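Activating signal cointegrator 1 complex subunit 2 (Homo sapiens, PDB 6YXQ) binds K63-linked polyubiquitin and, within the ASCC complex, recruits ASCC3 and ALKBH3 to sites of DNA damage, besides acting in the rescue of stalled ribosomes. Local coordinates at residues B[57-60]-B[61-65]; B[123-126]-B[127-131]; B[346-349]-B[350-354]; B[379-382]-B[383-387]. All coordinates share one frame; numbering follows the deposited sequence.

Contact 1: B[57-60]-B[61-65]; sequences EEYL and ERATF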
# COMPACT_ATOMS: atom_id res chain seq x y z
N GLU B 57 -16.15 10.87 8.87
CA GLU B 57 -15.82 10.55 10.26
C GLU B 57 -15.88 9.05 10.52
O GLU B 57 -15.15 8.53 11.38
CB GLU B 57 -16.72 11.33 11.22
CG GLU B 57 -18.17 10.90 11.35
CD GLU B 57 -18.85 11.63 12.50
OE1 GLU B 57 -18.54 12.84 12.65
OE2 GLU B 57 -19.65 11.03 13.26
N GLU B 58 -16.75 8.33 9.80
CA GLU B 58 -16.70 6.87 9.86
C GLU B 58 -15.34 6.37 9.40
O GLU B 58 -14.68 5.56 10.09
CB GLU B 58 -17.81 6.26 9.00
CG GLU B 58 -19.23 6.79 9.25
CD GLU B 58 -20.30 5.94 8.56
OE1 GLU B 58 -19.97 4.82 8.11
OE2 GLU B 58 -21.46 6.41 8.46
N TYR B 59 -14.90 6.84 8.22
CA TYR B 59 -13.57 6.49 7.75
C TYR B 59 -12.51 6.87 8.78
O TYR B 59 -11.57 6.12 9.01
CB TYR B 59 -13.27 7.17 6.41
CG TYR B 59 -11.78 7.34 6.19
CD1 TYR B 59 -11.00 6.27 5.74
CD2 TYR B 59 -11.14 8.54 6.46
CE1 TYR B 59 -9.63 6.41 5.55
CE2 TYR B 59 -9.77 8.69 6.28
CZ TYR B 59 -9.03 7.62 5.83
OH TYR B 59 -7.67 7.75 5.64
N LEU B 60 -12.66 8.05 9.40
CA LEU B 60 -11.64 8.54 10.33
C LEU B 60 -11.54 7.63 11.55
O LEU B 60 -10.44 7.31 12.00
CB LEU B 60 -11.95 9.97 10.75
CG LEU B 60 -11.54 11.07 9.77
CD1 LEU B 60 -11.98 12.43 10.27
CD2 LEU B 60 -10.03 11.03 9.56
N GLU B 61 -12.68 7.23 12.11
CA GLU B 61 -12.68 6.30 13.24
C GLU B 61 -11.92 5.03 12.90
O GLU B 61 -10.95 4.64 13.59
CB GLU B 61 -14.13 5.99 13.62
CG GLU B 61 -14.34 5.51 15.04
CD GLU B 61 -15.75 4.97 15.28
OE1 GLU B 61 -16.32 5.25 16.36
OE2 GLU B 61 -16.27 4.26 14.39
N ARG B 62 -12.34 4.36 11.81
CA ARG B 62 -11.68 3.12 11.41
C ARG B 62 -10.18 3.33 11.18
O ARG B 62 -9.33 2.56 11.66
CB ARG B 62 -12.34 2.57 10.16
CG ARG B 62 -12.20 1.08 9.99
CD ARG B 62 -13.17 0.57 8.94
NE ARG B 62 -13.61 -0.79 9.23
CZ ARG B 62 -14.80 -1.09 9.75
NH1 ARG B 62 -15.13 -2.36 9.97
NH2 ARG B 62 -15.66 -0.13 10.03
N ALA B 63 -9.84 4.40 10.46
CA ALA B 63 -8.45 4.63 10.10
C ALA B 63 -7.59 4.91 11.33
O ALA B 63 -6.42 4.51 11.35
CB ALA B 63 -8.36 5.78 9.10
N THR B 64 -8.13 5.58 12.36
CA THR B 64 -7.30 5.85 13.54
C THR B 64 -7.06 4.58 14.34
O THR B 64 -5.97 4.39 14.90
CB THR B 64 -7.86 6.94 14.47
OG1 THR B 64 -8.90 6.42 15.29
CG2 THR B 64 -8.32 8.18 13.72
N PHE B 65 -8.07 3.70 14.41
CA PHE B 65 -7.79 2.38 14.97
C PHE B 65 -6.60 1.73 14.27
O PHE B 65 -5.62 1.30 14.92
CB PHE B 65 -9.02 1.50 14.87
CG PHE B 65 -10.08 1.83 15.87
CD1 PHE B 65 -9.77 1.96 17.20
CD2 PHE B 65 -11.40 2.01 15.47
CE1 PHE B 65 -10.74 2.26 18.13
CE2 PHE B 65 -12.38 2.30 16.39
CZ PHE B 65 -12.05 2.43 17.72
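The apolar part of this helical stretch is the pair Tyr59 and Ala63, one turn apart. Ala63 CB sits over a face of the Tyr59 ring as a CH-pi contact, 4.1 Å from the ring centroid. It is offset toward the rim, 3.8 Å from CZ of Tyr59. The tyrosine places CG anti to its own N (chi1 156°), which directs the ring along the helix over the methyl. A lone methyl is small enough to fit here while Met119 of helix 114-135 touches both residues.

Glu61 N bonds to Glu57 O at 2.9 Å, Arg62 N to Glu58 O at 3.1 Å and Ala63 N to Tyr59 O at 2.8 Å. A side-chain bond joins them: Thr64 OG1 donates to Glu61 O at 3.2 Å, an oxygen that Phe65 N also uses. A valine in place of Thr64 has no hydroxyl and would probably leave Glu61 O to backbone donors alone.

Glu57, Glu61 and Arg62 point their charges toward ASCC3, in salt bridges with Lys117, Arg37 and Asp32 of that chain. This is an amphipathic helix, one face packed within the N-terminal part of ASCC2 that binds ASCC3, the charged face forming part of the interface.

Contact 2: B[123-126]-B[127-131]; sequences LHRS and VFLTF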
# COMPACT_ATOMS: atom_id res chain seq x y z
N LEU B 123 -0.89 6.42 7.33
CA LEU B 123 -1.11 5.01 7.01
C LEU B 123 -0.14 4.53 5.95
O LEU B 123 0.41 3.42 6.05
CB LEU B 123 -2.55 4.80 6.55
CG LEU B 123 -3.57 4.71 7.68
CD1 LEU B 123 -4.98 4.63 7.12
CD2 LEU B 123 -3.29 3.52 8.60
N HIS B 124 0.08 5.34 4.91
CA HIS B 124 1.00 4.98 3.83
C HIS B 124 2.39 4.68 4.38
O HIS B 124 2.96 3.60 4.14
CB HIS B 124 1.03 6.13 2.82
CG HIS B 124 1.74 5.83 1.54
ND1 HIS B 124 3.04 6.23 1.30
CD2 HIS B 124 1.33 5.19 0.42
CE1 HIS B 124 3.40 5.85 0.09
NE2 HIS B 124 2.38 5.22 -0.47
N ARG B 125 2.95 5.62 5.15
CA ARG B 125 4.29 5.43 5.69
C ARG B 125 4.35 4.21 6.60
O ARG B 125 5.28 3.40 6.52
CB ARG B 125 4.74 6.68 6.44
CG ARG B 125 6.17 6.61 6.95
CD ARG B 125 6.69 7.97 7.39
NE ARG B 125 8.13 7.91 7.63
CZ ARG B 125 8.70 7.92 8.83
NH1 ARG B 125 7.94 8.00 9.92
NH2 ARG B 125 10.02 7.85 8.95
N SER B 126 3.36 4.06 7.48
CA SER B 126 3.42 2.99 8.45
C SER B 126 3.33 1.62 7.78
O SER B 126 4.05 0.69 8.16
CB SER B 126 2.31 3.15 9.48
OG SER B 126 2.06 1.91 10.12
N VAL B 127 2.46 1.50 6.77
CA VAL B 127 2.33 0.23 6.06
C VAL B 127 3.62 -0.12 5.33
O VAL B 127 4.08 -1.27 5.36
CB VAL B 127 1.14 0.29 5.09
CG1 VAL B 127 1.21 -0.87 4.11
CG2 VAL B 127 -0.17 0.28 5.86
N PHE B 128 4.23 0.86 4.66
CA PHE B 128 5.50 0.58 4.00
C PHE B 128 6.55 0.11 5.00
O PHE B 128 7.30 -0.83 4.71
CB PHE B 128 6.00 1.80 3.24
CG PHE B 128 7.33 1.58 2.59
CD1 PHE B 128 7.42 0.80 1.45
CD2 PHE B 128 8.48 2.12 3.12
CE1 PHE B 128 8.65 0.58 0.84
CE2 PHE B 128 9.71 1.91 2.52
CZ PHE B 128 9.80 1.14 1.38
N LEU B 129 6.60 0.74 6.17
CA LEU B 129 7.63 0.35 7.14
C LEU B 129 7.38 -1.04 7.71
O LEU B 129 8.32 -1.81 7.93
CB LEU B 129 7.73 1.39 8.26
CG LEU B 129 8.10 2.79 7.80
CD1 LEU B 129 7.45 3.82 8.70
CD2 LEU B 129 9.61 2.99 7.76
N THR B 130 6.11 -1.38 7.94
CA THR B 130 5.77 -2.73 8.38
C THR B 130 6.23 -3.77 7.35
O THR B 130 6.83 -4.80 7.70
CB THR B 130 4.27 -2.84 8.61
OG1 THR B 130 3.86 -1.79 9.50
CG2 THR B 130 3.91 -4.19 9.20
N PHE B 131 5.94 -3.52 6.08
CA PHE B 131 6.34 -4.49 5.07
C PHE B 131 7.85 -4.56 4.93
O PHE B 131 8.40 -5.64 4.67
CB PHE B 131 5.65 -4.19 3.74
CG PHE B 131 4.29 -4.79 3.65
CD1 PHE B 131 4.14 -6.15 3.40
CD2 PHE B 131 3.16 -4.03 3.89
CE1 PHE B 131 2.88 -6.73 3.34
CE2 PHE B 131 1.89 -4.61 3.84
CZ PHE B 131 1.75 -5.96 3.57
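Leu129 lies over one face of the Arg125 guanidinium, with CD1 4.2 Å above the plane and displaced toward its rim. Val127 CG1 meets the Phe131 ring at its edge, in plane. The His124 and Phe128 rings, on another side of the helix, each meet Phe172 and also Phe173 of the ASCC3 chain.

Arg125 has CG anti to the backbone N (chi1 -176°) and runs extended to NE, carrying its aliphatic part across Leu129 at an angle: CG is 3.5 Å from Leu129 CD1. Its NH2 donates to Lys169 O of the ASCC3 chain, a reach that suits a long side chain. The stretch belongs to helix 114-135, largely buried in a mostly helical region, with helices 53-75, 89-101 and 162-172 packed around it.

Beside Leu74 of helix 53-75, the Thr130 hydroxyl turns back to its own helix: OG1 donates to Ser126 O at 2.8 Å from above the carbonyl plane, 37° out of it. Thr130 N reaches the same oxygen from the opposite face, at 2.9 Å. A valine at Thr130 would probably cost the buried Ser126 O its hydroxyl donor, leaving the backbone N. One turn earlier, Val127 N bonds to Leu123 O at 2.9 Å.

Contact 3: B[346-349]-B[350-354]; sequences NIQG and FIEEF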
# COMPACT_ATOMS: atom_id res chain seq x y z
N ASN B 346 28.28 -17.13 -26.61
CA ASN B 346 27.27 -18.19 -26.77
C ASN B 346 25.90 -17.53 -26.58
O ASN B 346 25.16 -17.79 -25.64
CB ASN B 346 27.48 -19.34 -25.78
CG ASN B 346 28.40 -20.42 -26.33
OD1 ASN B 346 29.27 -20.16 -27.15
ND2 ASN B 346 28.20 -21.65 -25.87
N ILE B 347 25.56 -16.65 -27.52
CA ILE B 347 24.38 -15.81 -27.43
C ILE B 347 23.38 -16.13 -28.54
O ILE B 347 22.41 -15.39 -28.72
CB ILE B 347 24.76 -14.33 -27.47
CG1 ILE B 347 25.38 -14.00 -28.82
CG2 ILE B 347 25.73 -14.01 -26.35
CD1 ILE B 347 26.20 -12.75 -28.83
N GLN B 348 23.61 -17.20 -29.29
CA GLN B 348 22.72 -17.53 -30.40
C GLN B 348 21.28 -17.74 -29.93
O GLN B 348 20.33 -17.25 -30.55
CB GLN B 348 23.24 -18.77 -31.13
CG GLN B 348 24.35 -18.46 -32.09
CD GLN B 348 23.96 -17.38 -33.07
OE1 GLN B 348 24.70 -16.41 -33.27
NE2 GLN B 348 22.79 -17.53 -33.69
N GLY B 349 21.11 -18.47 -28.82
CA GLY B 349 19.77 -18.70 -28.31
C GLY B 349 19.05 -17.42 -27.93
O GLY B 349 17.86 -17.26 -28.20
N PHE B 350 19.78 -16.49 -27.29
CA PHE B 350 19.22 -15.17 -27.00
C PHE B 350 18.80 -14.46 -28.28
O PHE B 350 17.69 -13.92 -28.39
CB PHE B 350 20.25 -14.33 -26.25
CG PHE B 350 20.64 -14.89 -24.91
CD1 PHE B 350 19.68 -15.21 -23.97
CD2 PHE B 350 21.98 -15.07 -24.59
CE1 PHE B 350 20.04 -15.72 -22.73
CE2 PHE B 350 22.34 -15.58 -23.35
CZ PHE B 350 21.37 -15.90 -22.43
N ILE B 351 19.71 -14.43 -29.26
CA ILE B 351 19.43 -13.84 -30.56
C ILE B 351 18.21 -14.51 -31.20
O ILE B 351 17.32 -13.84 -31.73
CB ILE B 351 20.66 -13.96 -31.47
CG1 ILE B 351 21.79 -13.06 -30.95
CG2 ILE B 351 20.31 -13.63 -32.90
CD1 ILE B 351 23.09 -13.21 -31.70
N GLU B 352 18.16 -15.84 -31.15
CA GLU B 352 17.06 -16.54 -31.78
C GLU B 352 15.74 -16.23 -31.08
O GLU B 352 14.70 -16.13 -31.74
CB GLU B 352 17.32 -18.05 -31.80
CG GLU B 352 18.42 -18.51 -32.77
CD GLU B 352 18.28 -17.92 -34.17
OE1 GLU B 352 17.14 -17.77 -34.66
OE2 GLU B 352 19.32 -17.62 -34.79
N GLU B 353 15.77 -16.07 -29.76
CA GLU B 353 14.55 -15.73 -29.04
C GLU B 353 14.04 -14.36 -29.47
O GLU B 353 12.84 -14.18 -29.71
CB GLU B 353 14.78 -15.79 -27.54
CG GLU B 353 13.56 -15.37 -26.74
CD GLU B 353 13.40 -16.14 -25.45
OE1 GLU B 353 12.23 -16.38 -25.06
OE2 GLU B 353 14.43 -16.49 -24.83
N PHE B 354 14.94 -13.38 -29.55
CA PHE B 354 14.58 -12.06 -30.07
C PHE B 354 13.91 -12.17 -31.45
O PHE B 354 12.81 -11.63 -31.68
CB PHE B 354 15.85 -11.21 -30.14
CG PHE B 354 15.62 -9.79 -30.58
CD1 PHE B 354 15.41 -9.48 -31.92
CD2 PHE B 354 15.67 -8.76 -29.67
CE1 PHE B 354 15.21 -8.18 -32.32
CE2 PHE B 354 15.48 -7.45 -30.07
CZ PHE B 354 15.25 -7.16 -31.40
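Ile347 and Ile351 are brought together by their first torsions. In Ile347 CG1 takes the crowded position between the backbone N and the carbonyl carbon (chi1 65°), while in Ile351 CG1 is anti to the carbonyl carbon and leans back along the helix. The two side chains cross obliquely, Ile347 CG1 lying 3.8 Å from Ile351 CD1. Phe350 likewise turns its ring back toward the start of the helix, and CD2 comes 4.1 Å from Ile347 CB. The isoleucines suit the buried side, where Ile347 also meets Ile339 of helix 306-340 and Ala387 of helix 377-387; Phe350, partly exposed, covers its margin against Pro338.

Ile347 holds the N-cap position of helix 348-359. Its carbonyl begins the regular bonding, taking Ile351 N at 2.9 Å in a nearly straight bond. Gln348 O then accepts from Glu352 N at 2.7 Å, and Gly349 O from Glu353 N at 2.9 Å.

On the exposed side Gln348 bends at chi2 (-54°), which brings its amide over the helix toward Glu352. Gln348 NE2 and Glu352 OE2 are close neighbours at 3.6 Å, with the amide and carboxylate planes 40° apart; the bonded partner of the carboxylate is Arg395, in a salt bridge.

The helix start is therefore fixed by backbone bonds and an apolar contact. A branched aliphatic side chain at the N-cap cannot itself cap amides, while an acidic residue in the first turns probably sits favourably in the field of the helix N terminus.

Contact 4: B[379-382]-B[383-387]; sequences EDIS and LLQQA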
# COMPACT_ATOMS: atom_id res chain seq x y z
N GLU B 379 17.62 -0.12 -33.39
CA GLU B 379 18.67 0.07 -32.40
C GLU B 379 18.92 -1.21 -31.60
O GLU B 379 20.05 -1.47 -31.18
CB GLU B 379 18.31 1.25 -31.50
CG GLU B 379 18.66 1.10 -30.04
CD GLU B 379 18.22 2.30 -29.23
OE1 GLU B 379 17.72 3.26 -29.84
OE2 GLU B 379 18.38 2.28 -27.99
N ASP B 380 17.88 -2.03 -31.39
CA ASP B 380 18.08 -3.29 -30.69
C ASP B 380 18.58 -4.39 -31.62
O ASP B 380 19.27 -5.31 -31.17
CB ASP B 380 16.79 -3.71 -29.99
CG ASP B 380 16.44 -2.82 -28.81
OD1 ASP B 380 17.38 -2.34 -28.13
OD2 ASP B 380 15.24 -2.58 -28.55
N ILE B 381 18.25 -4.32 -32.91
CA ILE B 381 18.78 -5.29 -33.86
C ILE B 381 20.28 -5.11 -34.02
O ILE B 381 21.04 -6.09 -34.11
CB ILE B 381 18.05 -5.17 -35.21
CG1 ILE B 381 16.64 -5.74 -35.12
CG2 ILE B 381 18.82 -5.87 -36.31
CD1 ILE B 381 15.97 -5.89 -36.47
N SER B 382 20.75 -3.86 -34.05
CA SER B 382 22.19 -3.63 -34.15
C SER B 382 22.93 -4.16 -32.94
O SER B 382 24.10 -4.52 -33.05
CB SER B 382 22.48 -2.15 -34.35
OG SER B 382 21.71 -1.36 -33.46
N LEU B 383 22.29 -4.24 -31.77
CA LEU B 383 22.93 -4.86 -30.62
C LEU B 383 23.26 -6.32 -30.90
O LEU B 383 24.38 -6.78 -30.66
CB LEU B 383 22.04 -4.75 -29.38
CG LEU B 383 21.76 -3.36 -28.85
CD1 LEU B 383 20.88 -3.44 -27.62
CD2 LEU B 383 23.06 -2.67 -28.54
N LEU B 384 22.27 -7.07 -31.40
CA LEU B 384 22.52 -8.46 -31.78
C LEU B 384 23.59 -8.54 -32.85
O LEU B 384 24.47 -9.41 -32.80
CB LEU B 384 21.23 -9.11 -32.26
CG LEU B 384 19.95 -8.70 -31.54
CD1 LEU B 384 18.77 -9.10 -32.37
CD2 LEU B 384 19.88 -9.32 -30.16
N GLN B 385 23.53 -7.65 -33.84
CA GLN B 385 24.48 -7.70 -34.95
C GLN B 385 25.90 -7.41 -34.47
O GLN B 385 26.86 -8.00 -34.97
CB GLN B 385 24.06 -6.73 -36.05
CG GLN B 385 22.82 -7.17 -36.84
CD GLN B 385 22.41 -6.17 -37.91
OE1 GLN B 385 22.33 -4.96 -37.66
NE2 GLN B 385 22.13 -6.66 -39.11
N GLN B 386 26.05 -6.50 -33.51
CA GLN B 386 27.36 -6.20 -32.94
C GLN B 386 27.87 -7.37 -32.12
O GLN B 386 29.06 -7.72 -32.20
CB GLN B 386 27.28 -4.96 -32.04
CG GLN B 386 27.10 -3.62 -32.75
CD GLN B 386 26.74 -2.51 -31.76
OE1 GLN B 386 26.93 -2.64 -30.55
NE2 GLN B 386 26.20 -1.41 -32.28
N ALA B 387 27.00 -7.99 -31.32
CA ALA B 387 27.45 -9.03 -30.42
C ALA B 387 27.80 -10.31 -31.17
O ALA B 387 28.79 -10.98 -30.85
CB ALA B 387 26.38 -9.30 -29.37
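Gln385 N and Gln386 N give regular helical bonds to Ile381 O at 3.0 Å and Ser382 O at 2.8 Å, whereas Asp380 O is gripped only weakly, by Leu384 N at 3.5 Å and Leu383 N at 3.3 Å. This is the closing part of helix 377-387, an amphipathic helix packed among helices 306-340, 348-359 and 394-408 in an all-helical domain.

The buried side carries Asp380, Ile381 and Leu384. Leu384 fits its apolar setting, touching Phe354 of helix 348-359 and Ile339 of helix 306-340. Ile381 faces both Phe354 and Thr396, Ile399 and Leu400 of helix 394-408, so its branches serve two neighbouring helices. Asp380 has a side chain short enough to fit among Phe354 and His328 and Leu336 of helix 306-340. It runs alongside Leu383 in the same direction, and its OD1 is 3.7 Å from Leu383 CD1.

Polar residues take over toward the outside. Ser382 keeps its short side chain folded against its own helix: OG bonds to Ala378 O, and Glu379 O also lies near it at 2.8 Å, so the one proton has two carbonyls within reach. Gln385 is extended beyond CG and passes Ile381 at an angle. Ile381 has CG2 anti to the backbone N (chi1 -73° for CG1), which turns this methyl toward the amide, 3.9 Å from Gln385 CD. Beyond that point Gln385 NE2 makes a weak hydrogen bond to Glu393, and its OE1 comes to 3.8 Å from Ser382 CA.

How the contacts relate
Each contact is a local one along a single helix, so none closes a loop; following the chain they come in series, without nesting or crossing. Contact 1 lies on helix 53-75 and contact 2 on helix 114-135, and they touch through Ala63 CB and Leu123 CD1, 4.1 Å apart. Both helices also meet the ASCC3 chain. Contacts 3 and 4 lie on the other side of the chain's centre, 42 to 57 Å from the first two between centres. They join helices 348-359 and 377-387, chiefly where Phe354 packs on Asp380, Ile381 and Leu384, while Ile347 CD1 meets Ala387 CB at 3.5 Å.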